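PDB 2ZQK: putative translocated intimin receptor protein (Translocated intimin receptor Tir) from Escherichia coli, which serves as the host-membrane receptor for bacterial intimin and triggers actin pedestal formation, this chain being its extracellular intimin-binding domain. Local coordinates for residues B[7-12]-B[54-59]. Numbering follows the deposited sequence.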
loop_
_atom_site.group_PDB
_atom_site.type_symbol
_atom_site.label_atom_id
_atom_site.label_comp_id
_atom_site.label_asym_id
_atom_site.label_seq_id
_atom_site.Cartn_x
_atom_site.Cartn_y
_atom_site.Cartn_z
ATOM N N ALA B 7 27.359 12.678 -31.419
ATOM C CA ALA B 7 27.335 11.718 -30.323
ATOM C C ALA B 7 27.162 12.443 -28.998
ATOM O O ALA B 7 26.533 11.919 -28.081
ATOM C CB ALA B 7 28.617 10.906 -30.304
ATOM N N THR B 8 27.714 13.650 -28.907
ATOM C CA THR B 8 27.621 14.436 -27.683
ATOM C C THR B 8 26.193 14.809 -27.371
ATOM O O THR B 8 25.719 14.586 -26.261
ATOM C CB THR B 8 28.428 15.732 -27.778
ATOM O OG1 THR B 8 29.811 15.408 -27.946
ATOM C CG2 THR B 8 28.240 16.580 -26.509
ATOM N N GLU B 9 25.514 15.392 -28.350
ATOM C CA GLU B 9 24.132 15.785 -28.161
ATOM C C GLU B 9 23.251 14.605 -27.737
ATOM O O GLU B 9 22.606 14.651 -26.683
ATOM C CB GLU B 9 23.589 16.403 -29.443
ATOM C CG GLU B 9 22.079 16.443 -29.491
ATOM C CD GLU B 9 21.561 17.119 -30.728
ATOM O OE1 GLU B 9 22.124 16.861 -31.814
ATOM O OE2 GLU B 9 20.591 17.899 -30.618
ATOM N N THR B 10 23.225 13.553 -28.555
ATOM C CA THR B 10 22.414 12.377 -28.263
ATOM C C THR B 10 22.719 11.787 -26.883
ATOM O O THR B 10 21.805 11.546 -26.101
ATOM C CB THR B 10 22.600 11.295 -29.358
ATOM O OG1 THR B 10 22.121 11.808 -30.607
ATOM C CG2 THR B 10 21.819 10.033 -29.017
ATOM N N ALA B 11 23.992 11.563 -26.578
ATOM C CA ALA B 11 24.360 11.009 -25.278
ATOM C C ALA B 11 23.786 11.901 -24.199
ATOM O O ALA B 11 23.122 11.419 -23.282
ATOM C CB ALA B 11 25.870 10.935 -25.133
ATOM N N THR B 12 24.051 13.202 -24.312
ATOM C CA THR B 12 23.546 14.177 -23.354
ATOM C C THR B 12 22.032 14.033 -23.207
ATOM O O THR B 12 21.523 13.835 -22.096
ATOM C CB THR B 12 23.871 15.612 -23.796
ATOM O OG1 THR B 12 25.286 15.815 -23.749
ATOM C CG2 THR B 12 23.204 16.621 -22.878
ATOM N N GLN B 54 19.578 21.938 -23.957
ATOM C CA GLN B 54 20.791 21.505 -23.267
ATOM C C GLN B 54 21.554 20.523 -24.152
ATOM O O GLN B 54 22.766 20.661 -24.351
ATOM C CB GLN B 54 20.435 20.826 -21.945
ATOM C CG GLN B 54 20.107 21.772 -20.810
ATOM C CD GLN B 54 19.770 21.035 -19.524
ATOM O OE1 GLN B 54 18.660 20.512 -19.359
ATOM N NE2 GLN B 54 20.734 20.979 -18.611
ATOM N N ALA B 55 20.838 19.528 -24.673
ATOM C CA ALA B 55 21.441 18.548 -25.561
ATOM C C ALA B 55 22.169 19.271 -26.711
ATOM O O ALA B 55 23.307 18.943 -27.043
ATOM C CB ALA B 55 20.365 17.628 -26.110
ATOM N N LYS B 56 21.516 20.265 -27.307
ATOM C CA LYS B 56 22.117 21.014 -28.403
ATOM C C LYS B 56 23.316 21.850 -27.985
ATOM O O LYS B 56 24.247 22.021 -28.765
ATOM C CB LYS B 56 21.100 21.958 -29.054
ATOM C CG LYS B 56 19.904 21.305 -29.706
ATOM C CD LYS B 56 19.368 22.206 -30.810
ATOM C CE LYS B 56 17.921 21.903 -31.149
ATOM N NZ LYS B 56 17.000 22.488 -30.128
ATOM N N ALA B 57 23.285 22.397 -26.774
ATOM C CA ALA B 57 24.393 23.225 -26.299
ATOM C C ALA B 57 25.622 22.358 -26.107
ATOM O O ALA B 57 26.743 22.788 -26.382
ATOM C CB ALA B 57 24.027 23.920 -24.990
ATOM N N ALA B 58 25.398 21.134 -25.633
ATOM C CA ALA B 58 26.474 20.178 -25.419
ATOM C C ALA B 58 27.087 19.890 -26.778
ATOM O O ALA B 58 28.308 19.787 -26.905
ATOM C CB ALA B 58 25.921 18.901 -24.822
ATOM N N GLY B 59 26.222 19.763 -27.786
ATOM C CA GLY B 59 26.668 19.496 -29.140
ATOM C C GLY B 59 27.549 20.597 -29.712
ATOM O O GLY B 59 28.652 20.333 -30.208
#
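The first turns of helix 7-21 run nearly antiparallel to residues 54-59 of helix 45-67, at 150°, and the two short axes come within 7.4 Å, illustrating how small residues let helix backbones meet. Ala55, Ala58 and Gly59 form the low surface, and the CA atoms of Glu9 and Gly59 lie 4.6 Å apart. At this spacing the CA of Glu9 makes a CA-H...O contact of 3.5 Å with Ala55 O.

Thr8 and Thr12, one turn apart, straddle the methyl group of Ala58. Each has its CG2 anti to the backbone N, which carries the methyl across the interface: that of Thr8 lies over the carbonyl group of Ala58 and against Ala58 CB (3.7 Å), that of Thr12 against Ala55 CA (3.7 Å). The hydroxyl of Thr12 turns back to its own helix and donates to Thr8 O (2.8 Å), approaching from above the carbonyl plane. Thr8 O also accepts from Thr12 N.

Glu9, CG anti to the backbone N (chi1 162°), lays CB and CG against the carbonyl oxygen of Ala55, CG also beside Ala55 CB, and brings OE2 alongside Lys56 CG. Lys56 NZ stays 5.8 Å from Glu9 OE2 and forms its salt bridge with Glu53; Glu9 OE2 has a long, weak ion pair with Arg13.

Within the intimin-binding domain, this contact joins the two long helices of a hairpin whose far end carries the antiparallel strands 27-31 and 37-40. Thr8 also touches Ala62, extending the packing away from the strands, while Ala55 meets Arg13 on the side toward them.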